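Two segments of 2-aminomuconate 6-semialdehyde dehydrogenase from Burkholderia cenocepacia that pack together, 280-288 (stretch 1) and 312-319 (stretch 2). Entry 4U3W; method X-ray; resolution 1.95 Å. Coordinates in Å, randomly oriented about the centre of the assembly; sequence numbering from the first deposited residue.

Stretch 1 (280-288) VVFADADFD
Stretch 2 (312-319) VYVERPIF

Where a pair of parallel strands ends, a side chain can extend the hydrogen bonding past the last backbone pair, and the contact between residues 280-288 and 312-319 of this dehydrogenase is a compact example. Ile318 has the largest area covered by the opposing stretch, followed by Ala283 and Val281, and Ile318 makes apolar contacts with both of the others.

Val281 belongs to the strand pairing. Val280 and Val281 end one strand and run parallel to Val312-Glu315, with Val280 in register with Tyr313 (CA to CA 4.9 Å) and Val281 with Val314 (4.7 Å between CA atoms). All four have extended backbones, phi between -116° and -124° and psi between 111° and 133°. Val281 supplies both backbone hydrogen bonds: its N donates to Tyr313 O at 2.8 Å and its O accepts from Glu315 N at 3.0 Å, both nearly straight. Val280 CA also approaches Tyr313 O at 3.4 Å, and Val314 CA lies 3.5 Å from Val281 O, the CA-H...O contacts that commonly accompany such pairing. Val280 (t) and Tyr313 (m) share one face of the sheet; Val281 and Val314, both t, share the other, where Val281 CB lies 4.1 Å from Val314 CG2.

Beyond Val281 the first chain leaves the sheet. Phe282 (phi/psi -81°/155°, chi1 m) opens a type I turn through Ala285, closed by Ala285 N donating to Phe282 O at 3.0 Å; Ala283 and Asp284 occupy its central positions at -60°/-25° and -85°/4°. At Ala283, Glu315 continues the pairing with its side chain. Its CA-to-CB bond points toward the first stretch, and with chi1 and chi2 both t and chi3 near -11° the side chain brings OE1 to 2.9 Å from Ala283 N, a hydrogen bond with an angle of 172°. The same OE1 lies 3.7 Å from Phe282 CD1, near the plane of the ring at its edge, and accepts a hydrogen bond from a water at 2.8 Å; that water in turn accepts a weak one from Asp284 N at 3.0 Å.

After Glu315 the second chain turns through Arg316 and Pro317, with Ile318 N donating a hydrogen bond to Glu315 O at 3.1 Å. Ile318 is at the N-cap position of a helix with phi/psi -112°/8°; its CA-to-CB bond points toward the first stretch, with chi1 p and chi2 t. Its CD1 reaches 3.9 Å from Val281 CG1, 3.7 Å from Phe282 O and 3.8 Å from Ala283 CA, while its CG2 stands 4.3 Å from Ala283 CB. Phe287 (chi1 t, chi2 87°) brings its CD1 to 4.4 Å from Ile318 CD1.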

# COMPACT_ATOMS: atom_id res chain seq x y z
N VAL A 280 5.19 -10.45 31.10
CA VAL A 280 5.55 -9.39 32.06
C VAL A 280 4.27 -8.87 32.67
O VAL A 280 3.34 -8.55 31.94
CB VAL A 280 6.34 -8.22 31.39
CG1 VAL A 280 6.74 -7.15 32.42
CG2 VAL A 280 7.61 -8.78 30.71
N VAL A 281 4.20 -8.87 34.00
CA VAL A 281 3.04 -8.35 34.69
C VAL A 281 3.42 -7.17 35.59
O VAL A 281 4.10 -7.34 36.57
CB VAL A 281 2.32 -9.45 35.56
CG1 VAL A 281 1.04 -8.87 36.16
CG2 VAL A 281 1.98 -10.68 34.66
N PHE A 282 2.97 -5.97 35.23
CA PHE A 282 3.22 -4.80 36.05
C PHE A 282 2.20 -4.74 37.21
O PHE A 282 1.09 -5.28 37.07
CB PHE A 282 3.13 -3.53 35.17
CG PHE A 282 4.34 -3.35 34.28
CD1 PHE A 282 5.47 -2.68 34.75
CD2 PHE A 282 4.36 -3.90 32.99
CE1 PHE A 282 6.57 -2.52 33.96
CE2 PHE A 282 5.46 -3.73 32.17
CZ PHE A 282 6.58 -3.05 32.65
N ALA A 283 2.54 -4.08 38.33
CA ALA A 283 1.63 -3.96 39.47
C ALA A 283 0.32 -3.25 39.08
O ALA A 283 -0.70 -3.48 39.71
CB ALA A 283 2.31 -3.19 40.70
N ASP A 284 0.34 -2.42 38.03
CA ASP A 284 -0.88 -1.71 37.62
C ASP A 284 -1.78 -2.54 36.70
O ASP A 284 -2.79 -2.05 36.19
CB ASP A 284 -0.53 -0.37 36.96
CG ASP A 284 0.25 -0.51 35.61
OD1 ASP A 284 -0.02 -1.44 34.82
OD2 ASP A 284 1.14 0.34 35.32
N ALA A 285 -1.40 -3.80 36.45
CA ALA A 285 -2.20 -4.66 35.59
C ALA A 285 -3.52 -4.99 36.23
O ALA A 285 -3.66 -4.87 37.45
CB ALA A 285 -1.43 -5.99 35.23
N ASP A 286 -4.48 -5.40 35.41
CA ASP A 286 -5.72 -6.02 35.88
C ASP A 286 -5.35 -7.38 36.44
O ASP A 286 -5.02 -8.28 35.69
CB ASP A 286 -6.73 -6.11 34.72
CG ASP A 286 -8.06 -6.83 35.10
OD1 ASP A 286 -8.12 -7.68 36.01
OD2 ASP A 286 -9.06 -6.55 34.40
N PHE A 287 -5.38 -7.53 37.76
CA PHE A 287 -4.75 -8.69 38.42
C PHE A 287 -5.42 -9.99 38.02
O PHE A 287 -4.73 -10.93 37.59
CB PHE A 287 -4.80 -8.52 39.95
CG PHE A 287 -4.09 -9.65 40.72
CD1 PHE A 287 -2.73 -9.59 40.97
CD2 PHE A 287 -4.82 -10.75 41.20
CE1 PHE A 287 -2.08 -10.62 41.68
CE2 PHE A 287 -4.19 -11.78 41.93
CZ PHE A 287 -2.81 -11.70 42.18
N ASP A 288 -6.76 -10.05 38.11
CA ASP A 288 -7.42 -11.32 37.79
C ASP A 288 -7.25 -11.71 36.33
O ASP A 288 -7.11 -12.91 35.99
CB ASP A 288 -8.92 -11.25 38.10
CG ASP A 288 -9.22 -11.20 39.60
OD1 ASP A 288 -8.34 -11.48 40.44
OD2 ASP A 288 -10.37 -10.85 39.91
N VAL A 312 8.26 -15.82 33.43
CA VAL A 312 7.30 -14.78 33.85
C VAL A 312 8.03 -13.79 34.76
O VAL A 312 8.80 -14.22 35.64
CB VAL A 312 6.08 -15.38 34.62
CG1 VAL A 312 5.03 -14.26 34.94
CG2 VAL A 312 5.44 -16.50 33.79
N TYR A 313 7.83 -12.47 34.53
CA TYR A 313 8.39 -11.45 35.42
C TYR A 313 7.25 -10.60 35.99
O TYR A 313 6.48 -10.03 35.25
CB TYR A 313 9.39 -10.53 34.71
CG TYR A 313 10.58 -11.29 34.06
CD1 TYR A 313 11.67 -11.71 34.80
CD2 TYR A 313 10.57 -11.56 32.70
CE1 TYR A 313 12.77 -12.40 34.20
CE2 TYR A 313 11.65 -12.26 32.08
CZ TYR A 313 12.73 -12.67 32.85
OH TYR A 313 13.72 -13.31 32.18
N VAL A 314 7.19 -10.51 37.32
CA VAL A 314 6.08 -9.81 37.98
C VAL A 314 6.67 -8.73 38.88
O VAL A 314 7.63 -8.97 39.60
CB VAL A 314 5.21 -10.79 38.81
CG1 VAL A 314 4.05 -10.08 39.52
CG2 VAL A 314 4.68 -11.92 37.89
N GLU A 315 6.11 -7.52 38.79
CA GLU A 315 6.64 -6.42 39.56
C GLU A 315 6.51 -6.75 41.06
O GLU A 315 5.47 -7.26 41.51
CB GLU A 315 5.92 -5.11 39.21
CG GLU A 315 6.67 -3.89 39.68
CD GLU A 315 5.94 -2.59 39.25
OE1 GLU A 315 5.00 -2.64 38.43
OE2 GLU A 315 6.33 -1.55 39.78
N ARG A 316 7.56 -6.45 41.82
CA ARG A 316 7.68 -6.98 43.18
C ARG A 316 6.46 -6.75 44.12
O ARG A 316 6.12 -7.66 44.86
CB ARG A 316 8.96 -6.43 43.85
CG ARG A 316 9.40 -7.20 45.08
CD ARG A 316 10.68 -6.64 45.64
NE ARG A 316 11.78 -6.72 44.69
CZ ARG A 316 12.51 -7.80 44.48
NH1 ARG A 316 12.24 -8.93 45.12
NH2 ARG A 316 13.51 -7.77 43.61
N PRO A 317 5.78 -5.57 44.08
CA PRO A 317 4.69 -5.46 45.06
C PRO A 317 3.52 -6.46 44.91
O PRO A 317 2.80 -6.69 45.89
CB PRO A 317 4.17 -4.03 44.85
CG PRO A 317 5.31 -3.30 44.28
CD PRO A 317 6.03 -4.29 43.40
N ILE A 318 3.32 -7.07 43.74
CA ILE A 318 2.25 -8.06 43.63
C ILE A 318 2.79 -9.47 43.41
O ILE A 318 2.02 -10.39 43.11
CB ILE A 318 1.28 -7.72 42.45
CG1 ILE A 318 2.04 -7.54 41.14
CG2 ILE A 318 0.41 -6.48 42.76
CD1 ILE A 318 1.14 -7.71 39.92
N PHE A 319 4.11 -9.65 43.53
CA PHE A 319 4.74 -10.94 43.17
C PHE A 319 4.18 -12.11 43.99
O PHE A 319 3.70 -13.11 43.43
CB PHE A 319 6.27 -10.85 43.31
CG PHE A 319 7.01 -12.17 43.15
CD1 PHE A 319 7.27 -12.71 41.90
CD2 PHE A 319 7.48 -12.85 44.26
CE1 PHE A 319 7.97 -13.91 41.77
CE2 PHE A 319 8.16 -14.04 44.13
CZ PHE A 319 8.40 -14.58 42.87
O HOH W 1 2.91 -0.85 37.89